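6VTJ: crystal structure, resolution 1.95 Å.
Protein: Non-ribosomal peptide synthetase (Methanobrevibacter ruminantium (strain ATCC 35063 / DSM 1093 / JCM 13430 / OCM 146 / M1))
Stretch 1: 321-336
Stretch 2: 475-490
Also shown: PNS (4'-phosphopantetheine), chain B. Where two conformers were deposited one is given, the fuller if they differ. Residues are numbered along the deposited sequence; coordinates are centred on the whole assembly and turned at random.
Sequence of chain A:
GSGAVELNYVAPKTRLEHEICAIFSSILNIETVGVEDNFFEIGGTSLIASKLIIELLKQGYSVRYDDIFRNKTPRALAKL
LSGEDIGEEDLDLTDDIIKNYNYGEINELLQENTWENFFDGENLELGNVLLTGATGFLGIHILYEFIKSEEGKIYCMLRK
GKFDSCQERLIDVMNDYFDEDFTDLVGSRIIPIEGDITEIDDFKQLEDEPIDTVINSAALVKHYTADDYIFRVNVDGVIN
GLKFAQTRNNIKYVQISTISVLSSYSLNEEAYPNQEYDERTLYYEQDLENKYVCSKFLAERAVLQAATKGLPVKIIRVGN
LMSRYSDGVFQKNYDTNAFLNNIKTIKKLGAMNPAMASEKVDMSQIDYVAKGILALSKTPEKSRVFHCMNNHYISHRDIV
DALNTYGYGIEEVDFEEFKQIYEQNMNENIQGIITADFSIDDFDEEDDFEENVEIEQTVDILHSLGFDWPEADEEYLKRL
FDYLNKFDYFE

Stretch 1, residues 321-336: LMSRYSDGVFQKNYDT
Stretch 2, residues 475-490: EYLKRLFDYLNKFDYF

A helix already under way at Glu475 runs on into a type I turn from Asn485 to Asp488. Against this segment runs 321-336, a strand at 321-322 and then loop, in the same direction: CA atoms pair Tyr325 with Tyr476 (6.4 Å), Gly328 with Leu480 (4.3 Å) and Asp335 with Tyr489 (7.9 Å). The contact buries 817 Å².

The backbones come closest, CA to CA, at Gly328 (phi/psi 79/10). A CB there would lie 2.5 Å from Arg479 O, a clash, so the bare backbone fits against the helix, with Gly328 O 3.2 Å from Tyr483 CB. The loop is braced by Gly328 N to Arg324 O (2.9 Å), Arg324 N to Val329 O (3.0 Å) and a salt bridge, Arg324 NE to Asp327 OD1 (2.8 Å).

Before the glycine, loop carbonyls receive helix donors. Tyr476 (chi1 t) gives its OH to Ser323 O (2.8 Å). Arg479 (m, t, m) forks onto Tyr325 O, NE and NH2 each at 2.8 Å, while its CZ sits 4.8 Å from the Tyr325 ring centroid, 13° off the normal: a cation-pi contact. The Tyr325 ring (chi1 t) lies near parallel to that of Tyr476 but slid aside, centroids 5.9 Å apart.

Leu480 (t, t) brings CG to 3.4 Å from Ser323 OG. Water 1 fills the adjacent gap, accepting from Ser323 OG (2.7 Å) and donating to Gly328 O (2.7 Å) and Leu480 O (2.9 Å).

Beyond the glycine, Tyr483 (chi1 t) offers a ring face to the backbone; Val329 CA stands 3.9 Å from its centroid, 7° off the normal. Tyr334 (chi1 p) then enters a hollow bounded by Leu484, Phe487 and Tyr489: its CB is 4.1 Å from Leu484 CD2, its CE2 3.7 Å from Phe487 CD2, and its CD1 3.7 Å from Tyr489 CD1.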

# COMPACT_ATOMS: atom_id res chain seq x y z
N LEU A 321 -3.08 -6.66 1.35
CA LEU A 321 -2.23 -7.48 2.22
C LEU A 321 -2.96 -7.77 3.54
O LEU A 321 -3.09 -6.88 4.39
CB LEU A 321 -0.90 -6.78 2.49
CG LEU A 321 -0.04 -6.51 1.26
CD1 LEU A 321 1.29 -5.94 1.68
CD2 LEU A 321 0.17 -7.77 0.43
N MET A 322 -3.34 -9.02 3.74
CA MET A 322 -4.21 -9.41 4.85
C MET A 322 -3.53 -10.43 5.76
O MET A 322 -2.40 -10.88 5.51
CB MET A 322 -5.54 -9.95 4.30
CG MET A 322 -6.47 -8.81 3.84
SD MET A 322 -7.12 -7.87 5.24
CE MET A 322 -6.28 -6.26 5.16
N SER A 323 -4.25 -10.82 6.80
CA SER A 323 -3.71 -11.64 7.88
C SER A 323 -3.28 -13.02 7.39
O SER A 323 -3.80 -13.55 6.39
CB SER A 323 -4.75 -11.81 8.98
OG SER A 323 -5.40 -10.58 9.20
N ARG A 324 -2.34 -13.61 8.13
CA ARG A 324 -1.83 -14.94 7.80
C ARG A 324 -2.96 -15.94 7.63
O ARG A 324 -3.94 -15.94 8.39
CB ARG A 324 -0.88 -15.45 8.89
CG ARG A 324 0.46 -14.75 8.92
CD ARG A 324 1.53 -15.58 9.59
NE ARG A 324 1.32 -15.75 11.03
CZ ARG A 324 2.07 -15.17 11.97
NH1 ARG A 324 3.05 -14.35 11.61
NH2 ARG A 324 1.83 -15.39 13.26
N TYR A 325 -2.81 -16.78 6.61
CA TYR A 325 -3.74 -17.88 6.42
C TYR A 325 -3.68 -18.87 7.57
O TYR A 325 -4.71 -19.40 8.01
CB TYR A 325 -3.43 -18.58 5.10
CG TYR A 325 -4.40 -19.70 4.78
CD1 TYR A 325 -5.71 -19.41 4.41
CD2 TYR A 325 -4.01 -21.03 4.86
CE1 TYR A 325 -6.62 -20.45 4.11
CE2 TYR A 325 -4.91 -22.07 4.56
CZ TYR A 325 -6.20 -21.77 4.18
OH TYR A 325 -7.08 -22.79 3.89
N SER A 326 -2.47 -19.11 8.10
CA SER A 326 -2.29 -20.19 9.07
C SER A 326 -3.01 -19.88 10.37
O SER A 326 -3.73 -20.73 10.90
CB SER A 326 -0.80 -20.43 9.32
OG SER A 326 -0.15 -19.25 9.78
N ASP A 327 -2.85 -18.67 10.89
CA ASP A 327 -3.34 -18.37 12.24
C ASP A 327 -4.05 -17.02 12.37
O ASP A 327 -4.37 -16.63 13.50
CB ASP A 327 -2.17 -18.41 13.24
CG ASP A 327 -1.04 -17.44 12.87
OD1 ASP A 327 -1.20 -16.58 11.95
OD2 ASP A 327 0.03 -17.55 13.52
N GLY A 328 -4.26 -16.28 11.28
CA GLY A 328 -5.03 -15.05 11.33
C GLY A 328 -4.30 -13.84 11.87
O GLY A 328 -4.94 -12.81 12.10
N VAL A 329 -2.99 -13.92 12.05
CA VAL A 329 -2.25 -12.81 12.65
C VAL A 329 -2.08 -11.71 11.62
O VAL A 329 -1.64 -11.97 10.49
CB VAL A 329 -0.90 -13.29 13.20
CG1 VAL A 329 0.02 -12.10 13.46
CG2 VAL A 329 -1.10 -14.07 14.48
N PHE A 330 -2.40 -10.48 12.02
CA PHE A 330 -2.31 -9.28 11.21
C PHE A 330 -1.12 -8.44 11.67
O PHE A 330 -0.35 -8.84 12.55
CB PHE A 330 -3.64 -8.52 11.29
CG PHE A 330 -3.77 -7.43 10.27
CD1 PHE A 330 -3.50 -7.69 8.93
CD2 PHE A 330 -4.13 -6.15 10.65
CE1 PHE A 330 -3.61 -6.69 7.98
CE2 PHE A 330 -4.23 -5.13 9.71
CZ PHE A 330 -3.98 -5.40 8.36
N GLN A 331 -0.96 -7.25 11.09
CA GLN A 331 0.22 -6.45 11.37
C GLN A 331 0.19 -5.88 12.80
O GLN A 331 -0.86 -5.77 13.43
CB GLN A 331 0.36 -5.32 10.34
CG GLN A 331 -0.66 -4.22 10.46
CD GLN A 331 -0.88 -3.50 9.14
OE1 GLN A 331 -0.56 -4.01 8.07
NE2 GLN A 331 -1.44 -2.30 9.22
N LYS A 332 1.38 -5.53 13.31
CA LYS A 332 1.45 -4.91 14.64
C LYS A 332 0.57 -3.66 14.72
O LYS A 332 -0.17 -3.49 15.69
CB LYS A 332 2.89 -4.57 14.99
N ASN A 333 0.62 -2.79 13.72
CA ASN A 333 -0.21 -1.59 13.71
C ASN A 333 -1.54 -1.86 13.00
O ASN A 333 -1.86 -1.27 11.97
CB ASN A 333 0.53 -0.43 13.05
CG ASN A 333 1.75 0.00 13.86
OD1 ASN A 333 1.89 -0.36 15.03
ND2 ASN A 333 2.62 0.80 13.25
N TYR A 334 -2.32 -2.78 13.60
CA TYR A 334 -3.57 -3.26 13.01
C TYR A 334 -4.59 -2.14 12.77
O TYR A 334 -5.53 -2.32 11.99
CB TYR A 334 -4.20 -4.32 13.91
CG TYR A 334 -4.54 -3.81 15.29
CD1 TYR A 334 -5.76 -3.21 15.57
CD2 TYR A 334 -3.61 -3.90 16.33
CE1 TYR A 334 -6.06 -2.72 16.82
CE2 TYR A 334 -3.90 -3.42 17.59
CZ TYR A 334 -5.12 -2.83 17.83
OH TYR A 334 -5.40 -2.36 19.10
N ASP A 335 -4.39 -0.99 13.41
CA ASP A 335 -5.41 0.06 13.41
C ASP A 335 -5.39 0.93 12.16
O ASP A 335 -6.35 1.67 11.94
CB ASP A 335 -5.25 0.95 14.65
CG ASP A 335 -5.63 0.25 15.93
OD1 ASP A 335 -6.29 -0.81 15.86
OD2 ASP A 335 -5.28 0.76 17.01
N THR A 336 -4.35 0.84 11.34
CA THR A 336 -4.10 1.77 10.25
C THR A 336 -4.52 1.27 8.87
O THR A 336 -4.34 2.00 7.88
CB THR A 336 -2.62 2.12 10.22
OG1 THR A 336 -1.88 0.93 9.90
CG2 THR A 336 -2.18 2.62 11.58
N GLU A 475 -13.88 -19.91 7.41
CA GLU A 475 -12.93 -20.27 8.46
C GLU A 475 -11.75 -19.31 8.47
O GLU A 475 -11.36 -18.79 9.53
CB GLU A 475 -12.46 -21.72 8.28
CG GLU A 475 -13.60 -22.77 8.34
CD GLU A 475 -13.98 -23.35 6.96
OE1 GLU A 475 -13.86 -24.59 6.79
OE2 GLU A 475 -14.39 -22.58 6.05
N TYR A 476 -11.17 -19.03 7.29
CA TYR A 476 -10.06 -18.08 7.28
C TYR A 476 -10.53 -16.73 7.81
O TYR A 476 -9.87 -16.14 8.68
CB TYR A 476 -9.48 -17.94 5.88
CG TYR A 476 -8.65 -16.70 5.74
CD1 TYR A 476 -7.40 -16.61 6.35
CD2 TYR A 476 -9.12 -15.60 5.03
CE1 TYR A 476 -6.65 -15.49 6.24
CE2 TYR A 476 -8.36 -14.47 4.90
CZ TYR A 476 -7.13 -14.41 5.51
OH TYR A 476 -6.37 -13.27 5.39
N LEU A 477 -11.69 -16.27 7.34
CA LEU A 477 -12.19 -14.98 7.80
C LEU A 477 -12.42 -15.01 9.31
O LEU A 477 -12.12 -14.03 10.01
CB LEU A 477 -13.46 -14.58 7.03
CG LEU A 477 -13.26 -14.22 5.55
CD1 LEU A 477 -14.60 -13.93 4.86
CD2 LEU A 477 -12.28 -13.04 5.35
N LYS A 478 -12.87 -16.15 9.84
CA LYS A 478 -13.07 -16.19 11.29
C LYS A 478 -11.73 -16.10 12.01
O LYS A 478 -11.60 -15.34 12.98
CB LYS A 478 -13.83 -17.45 11.70
CG LYS A 478 -15.29 -17.40 11.33
CD LYS A 478 -15.99 -18.72 11.63
CE LYS A 478 -17.41 -18.68 11.13
NZ LYS A 478 -18.04 -20.04 11.10
N ARG A 479 -10.72 -16.83 11.51
CA ARG A 479 -9.38 -16.69 12.07
C ARG A 479 -8.99 -15.22 12.08
O ARG A 479 -8.57 -14.68 13.12
CB ARG A 479 -8.36 -17.51 11.27
CG ARG A 479 -8.52 -19.03 11.38
CD ARG A 479 -7.24 -19.77 11.06
NE ARG A 479 -6.93 -19.77 9.63
CZ ARG A 479 -7.62 -20.44 8.71
NH1 ARG A 479 -8.66 -21.18 9.06
NH2 ARG A 479 -7.26 -20.38 7.43
N LEU A 480 -9.24 -14.54 10.96
CA LEU A 480 -8.82 -13.15 10.84
C LEU A 480 -9.55 -12.30 11.86
O LEU A 480 -8.94 -11.55 12.64
CB LEU A 480 -9.10 -12.66 9.41
CG LEU A 480 -8.70 -11.24 9.00
CD1 LEU A 480 -8.45 -11.21 7.51
CD2 LEU A 480 -9.79 -10.24 9.38
N PHE A 481 -10.87 -12.48 11.94
CA PHE A 481 -11.62 -11.63 12.84
C PHE A 481 -11.37 -12.02 14.28
O PHE A 481 -11.31 -11.14 15.15
CB PHE A 481 -13.11 -11.66 12.46
CG PHE A 481 -13.40 -10.93 11.17
CD1 PHE A 481 -12.90 -9.67 10.95
CD2 PHE A 481 -14.12 -11.55 10.15
CE1 PHE A 481 -13.14 -9.00 9.76
CE2 PHE A 481 -14.36 -10.90 8.97
CZ PHE A 481 -13.88 -9.62 8.77
N ASP A 482 -11.10 -13.31 14.55
CA ASP A 482 -10.81 -13.68 15.93
C ASP A 482 -9.61 -12.90 16.42
O ASP A 482 -9.61 -12.33 17.52
CB ASP A 482 -10.55 -15.17 16.07
CG ASP A 482 -11.82 -16.01 16.02
OD1 ASP A 482 -12.93 -15.46 15.93
OD2 ASP A 482 -11.68 -17.25 16.06
N TYR A 483 -8.60 -12.79 15.55
CA TYR A 483 -7.39 -12.10 15.97
C TYR A 483 -7.72 -10.65 16.31
O TYR A 483 -7.38 -10.16 17.39
CB TYR A 483 -6.33 -12.20 14.87
CG TYR A 483 -5.08 -11.47 15.22
CD1 TYR A 483 -4.15 -12.04 16.08
CD2 TYR A 483 -4.81 -10.21 14.70
CE1 TYR A 483 -2.99 -11.37 16.41
CE2 TYR A 483 -3.65 -9.53 15.04
CZ TYR A 483 -2.74 -10.12 15.90
OH TYR A 483 -1.59 -9.46 16.23
N LEU A 484 -8.46 -9.98 15.42
CA LEU A 484 -8.73 -8.57 15.68
C LEU A 484 -9.64 -8.43 16.89
O LEU A 484 -9.55 -7.45 17.63
CB LEU A 484 -9.34 -7.91 14.45
CG LEU A 484 -8.47 -7.86 13.20
CD1 LEU A 484 -9.36 -7.52 12.02
CD2 LEU A 484 -7.34 -6.86 13.34
N ASN A 485 -10.48 -9.43 17.15
CA ASN A 485 -11.36 -9.30 18.29
C ASN A 485 -10.58 -9.40 19.59
O ASN A 485 -11.01 -8.85 20.60
CB ASN A 485 -12.45 -10.36 18.22
CG ASN A 485 -13.63 -9.89 17.42
OD1 ASN A 485 -13.83 -8.69 17.23
ND2 ASN A 485 -14.43 -10.84 16.94
N LYS A 486 -9.42 -10.07 19.57
CA LYS A 486 -8.55 -10.04 20.75
C LYS A 486 -8.16 -8.62 21.15
O LYS A 486 -7.79 -8.38 22.31
CB LYS A 486 -7.29 -10.86 20.51
CG LYS A 486 -7.50 -12.38 20.53
CD LYS A 486 -6.18 -13.11 20.78
N PHE A 487 -8.20 -7.66 20.22
CA PHE A 487 -7.89 -6.28 20.55
C PHE A 487 -9.14 -5.42 20.69
O PHE A 487 -9.03 -4.19 20.79
CB PHE A 487 -6.94 -5.71 19.49
CG PHE A 487 -5.64 -6.44 19.42
CD1 PHE A 487 -5.51 -7.58 18.66
CD2 PHE A 487 -4.55 -6.00 20.16
CE1 PHE A 487 -4.32 -8.27 18.62
CE2 PHE A 487 -3.35 -6.68 20.11
CZ PHE A 487 -3.24 -7.82 19.33
N ASP A 488 -10.32 -6.04 20.76
CA ASP A 488 -11.59 -5.33 20.72
C ASP A 488 -11.61 -4.34 19.56
O ASP A 488 -12.04 -3.19 19.70
CB ASP A 488 -11.87 -4.63 22.05
CG ASP A 488 -12.03 -5.61 23.20
OD1 ASP A 488 -12.48 -6.76 22.96
OD2 ASP A 488 -11.72 -5.24 24.35
N TYR A 489 -11.13 -4.80 18.40
CA TYR A 489 -10.99 -3.93 17.24
C TYR A 489 -12.32 -3.29 16.86
O TYR A 489 -12.38 -2.09 16.56
CB TYR A 489 -10.42 -4.72 16.06
CG TYR A 489 -10.31 -3.93 14.79
CD1 TYR A 489 -9.34 -2.95 14.64
CD2 TYR A 489 -11.19 -4.16 13.73
CE1 TYR A 489 -9.23 -2.23 13.48
CE2 TYR A 489 -11.09 -3.43 12.55
CZ TYR A 489 -10.11 -2.47 12.43
OH TYR A 489 -10.00 -1.74 11.27
N PHE A 490 -13.40 -4.07 16.88
CA PHE A 490 -14.70 -3.55 16.49
C PHE A 490 -15.43 -2.83 17.61
O PHE A 490 -16.57 -2.39 17.40
CB PHE A 490 -15.57 -4.68 15.94
CG PHE A 490 -15.06 -5.23 14.65
CD1 PHE A 490 -15.11 -4.46 13.50
CD2 PHE A 490 -14.46 -6.49 14.59
CE1 PHE A 490 -14.61 -4.95 12.29
CE2 PHE A 490 -13.97 -6.98 13.39
CZ PHE A 490 -14.04 -6.20 12.24
O23 PNS B . -0.61 10.24 8.94
P24 PNS B . -1.87 9.75 9.47
O26 PNS B . -1.82 8.97 10.67
O27 PNS B . -2.36 8.74 8.43
C28 PNS B . -3.68 8.29 8.37
C29 PNS B . -4.00 7.57 7.08
C30 PNS B . -5.41 7.05 7.17
C31 PNS B . -3.93 8.55 5.92
C32 PNS B . -3.04 6.38 6.91
O33 PNS B . -2.98 5.67 8.12
C34 PNS B . -3.41 5.46 5.75
O35 PNS B . -3.36 5.89 4.65
N36 PNS B . -3.78 4.21 6.02
C37 PNS B . -4.11 3.21 5.05
C38 PNS B . -2.92 2.41 4.57
C39 PNS B . -3.33 1.20 3.79
O40 PNS B . -4.25 0.54 4.12
N41 PNS B . -2.60 0.94 2.76
O HOH W 1 -6.35 -10.56 11.69
O HOH W 2 -9.37 -21.77 5.88
O HOH W 3 -7.03 -16.13 14.89
O HOH W 4 -1.47 -6.98 15.85
O HOH W 5 -7.57 -1.29 10.54